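Local coordinates for SnoaL-like domain-containing protein (Novosphingobium aromaticivorans, PDB 2RFR) that is of unknown function but adopts the cystatin-like fold of the NTF2 superfamily, whose cone-shaped domain often houses a ligand pocket or active site in related proteins, at residues P30-G35 with A66-Q71; D47-Y50 with A56-K59; C101-F106 with V135-A140. All blocks are in the same frame, centred on the assembly; numbering follows the deposited sequence.

Interaction 1: residues P30-G35 with A66-Q71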
ATOM      1  N   PRO A  30       9.571   7.998   0.892  1.00  7.69           N
ATOM      2  CA  PRO A  30       9.632   9.363   1.451  1.00  8.58           C
ATOM      3  C   PRO A  30      11.050   9.820   1.690  1.00  8.15           C
ATOM      4  O   PRO A  30      11.370  10.979   1.390  1.00  8.85           O
ATOM      5  CB  PRO A  30       8.775   9.248   2.698  1.00  9.10           C
ATOM      6  CG  PRO A  30       7.750   8.177   2.304  1.00  9.46           C
ATOM      7  CD  PRO A  30       8.552   7.173   1.570  1.00  8.57           C
ATOM      8  N   LEU A  31      11.901   8.963   2.239  1.00  7.56           N
ATOM      9  CA  LEU A  31      13.296   9.374   2.489  1.00  8.43           C
ATOM     10  C   LEU A  31      14.042   9.602   1.215  1.00  8.28           C
ATOM     11  O   LEU A  31      14.790  10.570   1.074  1.00  8.89           O
ATOM     12  CB  LEU A  31      13.981   8.370   3.393  1.00  8.59           C
ATOM     13  CG  LEU A  31      13.502   8.253   4.802  1.00  8.75           C
ATOM     14  CD1 LEU A  31      14.073   7.031   5.514  1.00 10.08           C
ATOM     15  CD2 LEU A  31      13.848   9.473   5.575  1.00 12.81           C
ATOM     16  N   ALA A  32      13.826   8.757   0.214  1.00  7.51           N
ATOM     17  CA  ALA A  32      14.497   8.922  -1.086  1.00  7.86           C
ATOM     18  C   ALA A  32      14.049  10.190  -1.747  1.00  7.76           C
ATOM     19  O   ALA A  32      14.849  10.960  -2.274  1.00  8.24           O
ATOM     20  CB  ALA A  32      14.222   7.705  -1.974  1.00  7.72           C
ATOM     21  N   ASP A  33      12.748  10.437  -1.752  1.00  7.47           N
ATOM     22  CA  ASP A  33      12.178  11.573  -2.485  1.00  7.69           C
ATOM     23  C   ASP A  33      12.506  12.909  -1.837  1.00  7.79           C
ATOM     24  O   ASP A  33      12.506  13.907  -2.517  1.00  9.47           O
ATOM     25  CB  ASP A  33      10.678  11.337  -2.659  1.00  7.31           C
ATOM     26  CG  ASP A  33      10.399  10.254  -3.653  1.00  8.13           C
ATOM     27  OD1 ASP A  33      11.222  10.071  -4.571  1.00  9.71           O
ATOM     28  OD2 ASP A  33       9.334   9.607  -3.534  1.00  8.58           O
ATOM     29  N   SER A  34      12.774  12.913  -0.518  1.00  8.43           N
ATOM     30  CA  SER A  34      13.210  14.129   0.181  1.00  8.95           C
ATOM     31  C   SER A  34      14.714  14.257   0.229  1.00 10.04           C
ATOM     32  O   SER A  34      15.227  15.221   0.748  1.00 11.89           O
ATOM     33  CB  SER A  34      12.614  14.156   1.568  1.00 10.08           C
ATOM     34  OG  SER A  34      13.083  13.089   2.382  1.00 10.84           O
ATOM     35  N   GLY A  35      15.440  13.295  -0.323  1.00  9.07           N
ATOM     36  CA  GLY A  35      16.887  13.359  -0.325  1.00 10.58           C
ATOM     37  C   GLY A  35      17.578  13.097   0.985  1.00  9.57           C
ATOM     38  O   GLY A  35      18.689  13.581   1.181  1.00 10.84           O
ATOM     39  N   ALA A  66      25.178   7.236  -0.869  1.00 10.66           N
ATOM     40  CA  ALA A  66      25.747   7.843  -2.050  1.00 11.16           C
ATOM     41  C   ALA A  66      24.799   7.682  -3.247  1.00 11.27           C
ATOM     42  O   ALA A  66      24.816   8.539  -4.144  1.00 12.84           O
ATOM     43  CB  ALA A  66      27.101   7.242  -2.368  1.00 12.96           C
ATOM     44  N   LEU A  67      23.909   6.674  -3.309  1.00 10.73           N
ATOM     45  CA  LEU A  67      22.919   6.557  -4.361  1.00 10.59           C
ATOM     46  C   LEU A  67      21.993   7.784  -4.291  1.00 11.05           C
ATOM     47  O   LEU A  67      21.653   8.358  -5.305  1.00 13.10           O
ATOM     48  CB  LEU A  67      22.086   5.282  -4.223  1.00 12.00           C
ATOM     49  CG  LEU A  67      22.779   3.959  -4.321  1.00 14.35           C
ATOM     50  CD1 LEU A  67      21.819   2.800  -3.982  1.00 18.02           C
ATOM     51  CD2 LEU A  67      23.332   3.825  -5.703  1.00 17.78           C
ATOM     52  N   ILE A  68      21.569   8.191  -3.089  1.00  9.13           N
ATOM     53  CA  ILE A  68      20.604   9.310  -2.926  1.00  9.45           C
ATOM     54  C   ILE A  68      21.272  10.652  -3.117  1.00  9.35           C
ATOM     55  O   ILE A  68      20.697  11.582  -3.634  1.00 10.24           O
ATOM     56  CB  ILE A  68      19.958   9.148  -1.549  1.00  9.70           C
ATOM     57  CG1 ILE A  68      19.271   7.773  -1.382  1.00 10.62           C
ATOM     58  CG2 ILE A  68      18.949  10.277  -1.281  1.00  9.61           C
ATOM     59  CD1 ILE A  68      18.270   7.422  -2.487  1.00 11.93           C
ATOM     60  N   ASP A  69      22.528  10.741  -2.712  1.00 10.07           N
ATOM     61  CA  ASP A  69      23.313  11.938  -2.947  1.00 10.22           C
ATOM     62  C   ASP A  69      23.859  12.073  -4.353  1.00 11.11           C
ATOM     63  O   ASP A  69      24.381  13.140  -4.728  1.00 12.35           O
ATOM     64  CB  ASP A  69      24.451  11.985  -1.966  1.00 11.38           C
ATOM     65  CG  ASP A  69      24.020  12.274  -0.523  1.00 13.86           C
ATOM     66  OD1 ASP A  69      22.966  12.918  -0.347  1.00 12.99           O
ATOM     67  OD2 ASP A  69      24.772  11.927   0.437  1.00 15.68           O
ATOM     68  N   GLY A  70      23.718  11.022  -5.150  1.00 10.75           N
ATOM     69  CA  GLY A  70      24.283  10.962  -6.469  1.00 11.45           C
ATOM     70  C   GLY A  70      23.606  11.830  -7.471  1.00 11.25           C
ATOM     71  O   GLY A  70      22.436  12.227  -7.337  1.00 11.87           O
ATOM     72  N   GLN A  71      24.355  12.208  -8.507  0.60 13.62           N
ATOM     73  CA  GLN A  71      23.870  13.059  -9.590  0.60 16.83           C
ATOM     74  C   GLN A  71      22.522  12.675 -10.116  0.60 14.49           C
ATOM     75  O   GLN A  71      21.600  13.490 -10.268  0.60 14.86           O
ATOM     76  CB  GLN A  71      24.790  12.950 -10.810  0.60 18.94           C
ATOM     77  CG  GLN A  71      25.923  13.859 -10.816  0.60 20.00           C
ATOM     78  CD  GLN A  71      26.980  13.428 -11.847  0.60 20.29           C
ATOM     79  OE1 GLN A  71      28.125  13.900 -11.746  0.60 35.81           O
ATOM     80  NE2 GLN A  71      26.581  12.573 -12.902  0.60 14.39           N
TER
HETATM   81  O   HOH W   1      22.070  14.008   1.895  1.00 25.43           O
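Ile68 supplies almost everything that helix 61-69 offers to the end of helix 5-33, and its two branches find different partners. A chi1 of -57° puts CG1 beside the backbone N and leaves CG2 anti to it, where CG2 lies against the backbone of Gly35, 3.8 Å from Gly35 CA. The other branch ends in CD1, which meets the methyl of Ala32, CB to CD1 4.1 Å. A branched, wholly apolar side chain suits this place, because Leu40 of helix 37-41 touches both Ile68 and Ala32 and completes a small greasy cluster; at Ala32 a methyl is enough to meet both neighbours.

The other side of the contact is polar and looser. The exposed Asp69 does not touch the helix end directly. A water sits 2.6 Å from Asp69 OD1 and makes only a weak, long bond to Gly35 O, while Arg74 binds both of those acceptors as well as Ile68 O.

Within the last turn of 30-35, Pro30 O takes Ser34 N and Ser34 OG from opposite faces of its plane, the hydroxyl at 2.9 Å. Gly35, with phi 74°, adopts a left-handed conformation that suits a residue lacking CB, and it ends the long N-terminal helix of this NTF2-like fold in a Schellman motif.

Interaction 2: residues D47-Y50 with A56-K59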
ATOM      1  N   ASP A  47      26.506  -3.044   7.009  1.00 11.38           N
ATOM      2  CA  ASP A  47      27.031  -3.655   5.794  1.00 12.92           C
ATOM      3  C   ASP A  47      25.927  -4.166   4.847  1.00 11.64           C
ATOM      4  O   ASP A  47      26.107  -5.083   4.064  1.00 13.64           O
ATOM      5  CB  ASP A  47      28.007  -4.775   6.151  1.00 13.72           C
ATOM      6  CG  ASP A  47      27.381  -5.936   6.821  1.00 19.66           C
ATOM      7  OD1 ASP A  47      26.249  -5.810   7.321  1.00 22.30           O
ATOM      8  OD2 ASP A  47      28.101  -6.984   6.972  1.00 27.71           O
ATOM      9  N   GLY A  48      24.790  -3.492   4.899  1.00 10.65           N
ATOM     10  CA  GLY A  48      23.659  -3.841   4.047  1.00  9.99           C
ATOM     11  C   GLY A  48      23.938  -3.619   2.575  1.00  9.90           C
ATOM     12  O   GLY A  48      24.817  -2.854   2.193  1.00 10.51           O
ATOM     13  N   GLU A  49      23.130  -4.264   1.725  1.00  8.71           N
ATOM     14  CA  GLU A  49      23.343  -4.156   0.283  1.00  9.42           C
ATOM     15  C   GLU A  49      22.037  -3.799  -0.422  1.00  8.99           C
ATOM     16  O   GLU A  49      20.943  -4.230  -0.033  1.00  9.06           O
ATOM     17  CB  GLU A  49      23.834  -5.488  -0.263  1.00 10.59           C
ATOM     18  CG  GLU A  49      25.153  -5.912   0.286  1.00 14.56           C
ATOM     19  CD  GLU A  49      25.560  -7.171  -0.410  1.00 20.88           C
ATOM     20  OE1 GLU A  49      24.746  -8.150  -0.513  1.00 26.26           O
ATOM     21  OE2 GLU A  49      26.736  -7.258  -0.724  1.00 37.74           O
ATOM     22  N   TYR A  50      22.204  -3.095  -1.527  1.00  8.80           N
ATOM     23  CA  TYR A  50      21.114  -2.787  -2.434  1.00  8.40           C
ATOM     24  C   TYR A  50      21.610  -3.093  -3.842  1.00  8.67           C
ATOM     25  O   TYR A  50      22.519  -2.418  -4.357  1.00  8.48           O
ATOM     26  CB  TYR A  50      20.700  -1.331  -2.280  1.00  9.95           C
ATOM     27  CG  TYR A  50      19.460  -0.900  -3.062  1.00 10.00           C
ATOM     28  CD1 TYR A  50      18.674  -1.763  -3.845  1.00 10.23           C
ATOM     29  CD2 TYR A  50      18.977   0.414  -2.888  1.00 12.44           C
ATOM     30  CE1 TYR A  50      17.566  -1.290  -4.570  1.00 11.34           C
ATOM     31  CE2 TYR A  50      17.868   0.867  -3.602  1.00 13.70           C
ATOM     32  CZ  TYR A  50      17.154  -0.002  -4.423  1.00 12.98           C
ATOM     33  OH  TYR A  50      16.040   0.405  -5.156  1.00 16.39           O
ATOM     34  N   ALA A  56      26.025  -1.605 -10.458  1.00  9.68           N
ATOM     35  CA  ALA A  56      26.915  -1.949  -9.358  1.00 10.59           C
ATOM     36  C   ALA A  56      26.099  -2.085  -8.091  1.00 10.80           C
ATOM     37  O   ALA A  56      25.265  -1.276  -7.822  1.00 11.83           O
ATOM     38  CB  ALA A  56      27.961  -0.803  -9.193  1.00 12.62           C
ATOM     39  N   THR A  57      26.391  -3.077  -7.284  1.00 10.52           N
ATOM     40  CA  THR A  57      25.728  -3.210  -5.990  1.00  9.76           C
ATOM     41  C   THR A  57      26.254  -2.200  -5.030  1.00 10.77           C
ATOM     42  O   THR A  57      27.494  -1.984  -4.945  1.00 12.55           O
ATOM     43  CB  THR A  57      25.944  -4.582  -5.441  1.00 10.99           C
ATOM     44  OG1 THR A  57      25.398  -5.509  -6.390  1.00 11.98           O
ATOM     45  CG2 THR A  57      25.355  -4.777  -4.074  1.00 12.35           C
ATOM     46  N   ALA A  58      25.380  -1.510  -4.298  1.00  9.56           N
ATOM     47  CA  ALA A  58      25.760  -0.618  -3.218  1.00  9.54           C
ATOM     48  C   ALA A  58      25.900  -1.445  -1.970  1.00  9.54           C
ATOM     49  O   ALA A  58      24.944  -2.067  -1.515  1.00 10.80           O
ATOM     50  CB  ALA A  58      24.688   0.452  -3.038  1.00 10.77           C
ATOM     51  N   LYS A  59      27.120  -1.494  -1.439  0.52  9.32           N
ATOM     52  CA  LYS A  59      27.450  -2.274  -0.243  0.52 10.98           C
ATOM     53  C   LYS A  59      27.888  -1.357   0.887  0.52  9.98           C
ATOM     54  O   LYS A  59      28.891  -0.634   0.747  0.52 10.24           O
ATOM     55  CB  LYS A  59      28.577  -3.269  -0.560  0.52 12.87           C
ATOM     56  CG  LYS A  59      28.308  -4.138  -1.824  0.52 11.32           C
ATOM     57  CD  LYS A  59      29.221  -5.294  -1.962  0.52 13.97           C
ATOM     58  CE  LYS A  59      28.700  -6.243  -3.018  0.52 11.48           C
ATOM     59  NZ  LYS A  59      29.737  -7.350  -3.206  0.52 18.28           N
TER
HETATM   60  O   HOH W   2      22.473  -1.473  -7.093  1.00 16.33           O
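Glu49 and Tyr50 pair with Lys59 and Ala58 in a short antiparallel beta hairpin, strands 48-52 and 58-59, at one edge of the curved sheet of this cystatin-like fold. The chain turns a corner at Asp47, and Gly48 follows with no side chain, its O resting 3.6 Å from Lys59 CA; its backbone bonds run on to Gly60.

Glu49 faces Lys59 in a non-hydrogen-bonded pair. Its CA instead makes a CA-H...O contact with Ala58 O at 3.2 Å, and its own backbone bonds turn to strand 131-141 on its other flank. Both side chains set off with CG anti to the carbonyl carbon (chi1 -63° in Glu49, -51° in Lys59), and they run side by side in the same direction. With the two chains alongside, Glu49 OE2 lies over the lysine methylenes, 3.2 Å from Lys59 CE, and the salt bridge to Lys59 NZ is a long one. The stronger partner of this carboxylate is Arg136, which takes Glu49 OE1.

Tyr50 and Ala58 form the hydrogen-bonded pair, their side chains on the sheet face where the small Ala58 methyl packs against Ala63, Ile64 and Leu67 of helix 61-69. Tyr50 N gives a bond of 2.9 Å to Ala58 O, in the carbonyl plane. Ala58 N returns one to Tyr50 O at 3.0 Å, with the donor tilted 28° from the carbonyl plane of Tyr50, and a water donates to both Tyr50 O and Ala56 O.

Interaction 3: residues C101-F106 with V135-A140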
ATOM      1  N   CYS A 101       7.565  -6.865  -2.814  1.00  7.90           N
ATOM      2  CA  CYS A 101       6.665  -5.782  -3.176  1.00  7.76           C
ATOM      3  C   CYS A 101       7.034  -5.339  -4.607  1.00  6.89           C
ATOM      4  O   CYS A 101       8.054  -5.675  -5.143  1.00  9.69           O
ATOM      5  CB  CYS A 101       6.701  -4.610  -2.199  1.00  8.71           C
ATOM      6  SG  CYS A 101       8.244  -3.667  -2.139  1.00  9.87           S
ATOM      7  N   HIS A 102       6.141  -4.533  -5.122  1.00  7.30           N
ATOM      8  CA  HIS A 102       6.386  -3.824  -6.372  1.00  7.93           C
ATOM      9  C   HIS A 102       6.853  -2.435  -6.057  1.00  7.17           C
ATOM     10  O   HIS A 102       6.496  -1.849  -5.020  1.00  7.85           O
ATOM     11  CB  HIS A 102       5.113  -3.728  -7.192  1.00  8.75           C
ATOM     12  CG  HIS A 102       4.532  -5.027  -7.614  1.00  9.04           C
ATOM     13  ND1 HIS A 102       3.537  -5.663  -6.904  1.00 17.07           N
ATOM     14  CD2 HIS A 102       4.806  -5.817  -8.657  1.00  8.42           C
ATOM     15  CE1 HIS A 102       3.206  -6.776  -7.555  1.00 18.58           C
ATOM     16  NE2 HIS A 102       3.979  -6.902  -8.619  1.00 10.23           N
ATOM     17  N   SER A 103       7.582  -1.815  -6.971  1.00  8.50           N
ATOM     18  CA  SER A 103       7.881  -0.383  -6.891  1.00  8.83           C
ATOM     19  C   SER A 103       7.731   0.262  -8.255  1.00  8.00           C
ATOM     20  O   SER A 103       8.046  -0.342  -9.274  1.00  9.36           O
ATOM     21  CB  SER A 103       9.271  -0.166  -6.298  1.00 10.16           C
ATOM     22  OG  SER A 103      10.320  -0.729  -7.079  1.00 11.38           O
ATOM     23  N   VAL A 104       7.220   1.462  -8.246  1.00  7.20           N
ATOM     24  CA  VAL A 104       7.124   2.286  -9.432  1.00  7.46           C
ATOM     25  C   VAL A 104       7.822   3.598  -9.142  1.00  7.43           C
ATOM     26  O   VAL A 104       7.526   4.222  -8.115  1.00  9.43           O
ATOM     27  CB  VAL A 104       5.645   2.527  -9.866  1.00  7.86           C
ATOM     28  CG1 VAL A 104       5.588   3.425 -11.103  1.00 10.12           C
ATOM     29  CG2 VAL A 104       4.950   1.189 -10.077  1.00 10.65           C
ATOM     30  N   VAL A 105       8.693   4.003 -10.037  1.00  6.77           N
ATOM     31  CA  VAL A 105       9.239   5.336 -10.004  1.00  7.38           C
ATOM     32  C   VAL A 105       8.449   6.191 -10.951  1.00  6.64           C
ATOM     33  O   VAL A 105       8.507   5.984 -12.168  1.00  7.49           O
ATOM     34  CB  VAL A 105      10.753   5.393 -10.345  1.00  7.98           C
ATOM     35  CG1 VAL A 105      11.256   6.824 -10.227  1.00 10.94           C
ATOM     36  CG2 VAL A 105      11.542   4.439  -9.475  1.00 10.72           C
ATOM     37  N   PHE A 106       7.657   7.110 -10.417  1.00  6.27           N
ATOM     38  CA  PHE A 106       6.970   8.103 -11.211  1.00  7.01           C
ATOM     39  C   PHE A 106       7.900   9.291 -11.455  1.00  7.69           C
ATOM     40  O   PHE A 106       8.623   9.693 -10.554  1.00  9.08           O
ATOM     41  CB  PHE A 106       5.684   8.577 -10.540  1.00  7.86           C
ATOM     42  CG  PHE A 106       4.629   7.516 -10.434  1.00  7.67           C
ATOM     43  CD1 PHE A 106       3.732   7.286 -11.482  1.00  8.97           C
ATOM     44  CD2 PHE A 106       4.525   6.723  -9.291  1.00  8.54           C
ATOM     45  CE1 PHE A 106       2.815   6.279 -11.357  1.00  8.67           C
ATOM     46  CE2 PHE A 106       3.587   5.736  -9.171  1.00  8.99           C
ATOM     47  CZ  PHE A 106       2.710   5.520 -10.211  1.00  9.09           C
ATOM     48  N   VAL A 135      18.701  -6.057   5.386  1.00  9.15           N
ATOM     49  CA  VAL A 135      19.999  -6.683   5.109  1.00  9.45           C
ATOM     50  C   VAL A 135      20.323  -6.557   3.641  1.00  9.54           C
ATOM     51  O   VAL A 135      21.343  -5.996   3.276  1.00 10.66           O
ATOM     52  CB  VAL A 135      20.004  -8.135   5.572  1.00 10.15           C
ATOM     53  CG1 VAL A 135      21.325  -8.846   5.146  1.00 12.76           C
ATOM     54  CG2 VAL A 135      19.795  -8.197   7.090  1.00 12.53           C
ATOM     55  N   ARG A 136      19.440  -7.020   2.765  1.00  9.15           N
ATOM     56  CA  ARG A 136      19.646  -6.926   1.322  1.00  9.51           C
ATOM     57  C   ARG A 136      18.327  -6.565   0.666  1.00 10.16           C
ATOM     58  O   ARG A 136      17.264  -7.117   0.980  1.00 12.16           O
ATOM     59  CB  ARG A 136      20.165  -8.252   0.771  1.00 11.04           C
ATOM     60  CG  ARG A 136      20.493  -8.210  -0.700  1.00 12.52           C
ATOM     61  CD  ARG A 136      21.297  -9.464  -1.111  1.00 17.38           C
ATOM     62  NE  ARG A 136      21.528  -9.604  -2.545  1.00 15.56           N
ATOM     63  CZ  ARG A 136      22.573  -9.167  -3.269  1.00 19.51           C
ATOM     64  NH1 ARG A 136      23.540  -8.504  -2.733  1.00 27.35           N
ATOM     65  NH2 ARG A 136      22.583  -9.383  -4.582  1.00 25.64           N
ATOM     66  N   ARG A 137      18.391  -5.662  -0.319  1.00  8.07           N
ATOM     67  CA  ARG A 137      17.258  -5.406  -1.212  1.00  8.04           C
ATOM     68  C   ARG A 137      17.759  -5.717  -2.608  1.00  8.07           C
ATOM     69  O   ARG A 137      18.844  -5.285  -2.988  1.00  8.55           O
ATOM     70  CB  ARG A 137      16.840  -3.934  -1.148  1.00  8.42           C
ATOM     71  CG  ARG A 137      15.644  -3.574  -2.056  1.00  8.61           C
ATOM     72  CD  ARG A 137      15.330  -2.120  -1.964  1.00  9.08           C
ATOM     73  NE  ARG A 137      14.281  -1.792  -2.940  1.00  8.90           N
ATOM     74  CZ  ARG A 137      13.814  -0.572  -3.081  1.00  9.25           C
ATOM     75  NH1 ARG A 137      14.278   0.430  -2.373  1.00 11.72           N
ATOM     76  NH2 ARG A 137      12.858  -0.371  -3.939  1.00 10.34           N
ATOM     77  N   GLU A 138      16.933  -6.429  -3.376  1.00  7.70           N
ATOM     78  CA  GLU A 138      17.203  -6.717  -4.769  1.00  7.37           C
ATOM     79  C   GLU A 138      15.996  -6.224  -5.565  1.00  7.22           C
ATOM     80  O   GLU A 138      14.860  -6.476  -5.222  1.00  8.52           O
ATOM     81  CB  GLU A 138      17.337  -8.228  -4.977  1.00  9.11           C
ATOM     82  CG  GLU A 138      18.554  -8.851  -4.285  1.00 11.00           C
ATOM     83  CD  GLU A 138      18.547 -10.327  -4.265  1.00 15.29           C
ATOM     84  OE1 GLU A 138      17.493 -10.966  -4.274  1.00 24.47           O
ATOM     85  OE2 GLU A 138      19.634 -10.879  -4.123  1.00 19.97           O
ATOM     86  N   ASN A 139      16.292  -5.650  -6.722  0.53  7.49           N
ATOM     87  CA  ASN A 139      15.300  -5.019  -7.542  0.53  7.56           C
ATOM     88  C   ASN A 139      15.606  -5.304  -9.024  0.53  7.98           C
ATOM     89  O   ASN A 139      16.770  -5.408  -9.432  0.53  8.30           O
ATOM     90  CB  ASN A 139      15.337  -3.532  -7.112  0.53 10.04           C
ATOM     91  CG  ASN A 139      14.705  -2.593  -8.048  0.53  9.52           C
ATOM     92  OD1 ASN A 139      15.223  -2.334  -9.112  0.53 14.09           O
ATOM     93  ND2 ASN A 139      13.594  -1.991  -7.613  0.53 11.99           N
ATOM     94  N   ALA A 140      14.561  -5.494  -9.833  1.00  6.87           N
ATOM     95  CA  ALA A 140      14.718  -5.734 -11.267  1.00  6.81           C
ATOM     96  C   ALA A 140      13.460  -5.210 -11.957  1.00  6.96           C
ATOM     97  O   ALA A 140      12.349  -5.248 -11.412  1.00  7.29           O
ATOM     98  CB  ALA A 140      14.913  -7.208 -11.565  1.00  8.85           C
TER
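Ser103 OG and Asn139 ND2 approach to 3.5 Å without a hydrogen bond between them, and Arg137 NH2 stands 4.1 Å from the same hydroxyl. The serine holds OG between its backbone N and carbonyl carbon (chi1 62°), on a bond that points at the other strand. Arg137 has CG anti to the backbone N (chi1 -180°), and its extended chain brings NH2 near Ser103, whose OG lies at the edge of the guanidinium, near its plane. The short stem of Asn139 turns its amide so that ND2, not OD1, faces the serine.

Strands 96-109 and 131-141 are not neighbours: strand 112-128 runs between them in the strongly curved sheet of the NTF2-like fold, and the three polar groups meet over it on the concave side. There Asn121 is the shared partner, its OD1 accepting from both Arg137 NH2 and Asn139 ND2 while its ND2 donates to Ser103 OG. An asparagine suits this buried position because one amide carries both an acceptor and a donor and can serve all three side chains. Tyr28 adds a cation-pi contact to Arg137.

Arg136 and Glu138, on either side of Arg137 in sequence, point away from this cluster and form a salt bridge. Arg136 NE donates to Glu138 OE2 at 2.8 Å, nearly straight at 174°, in the guanidinium plane, but on the anti side of the carboxylate and well out of the carboxylate plane.

Overall arrangement
From the N terminus, helix 5-33 ends in the first half of interaction 1. The chain then passes through helix 37-41 into strand 48-52, and interaction 2 closes the short hairpin loop with strand 58-59. Helix 61-69 follows directly and returns to the helix end, so interaction 1 closes a larger loop that encloses interaction 2, and the helix packs on the hairpin. Interaction 3 closes the later loop that holds strand 112-128; it lies in series with the other two, and no contacts cross. Strand 131-141 also pairs with strand 48-52: the Tyr50 hydroxyl packs on the Arg137 guanidinium and its ring on Asn139, tying the hairpin edge to the middle of the sheet.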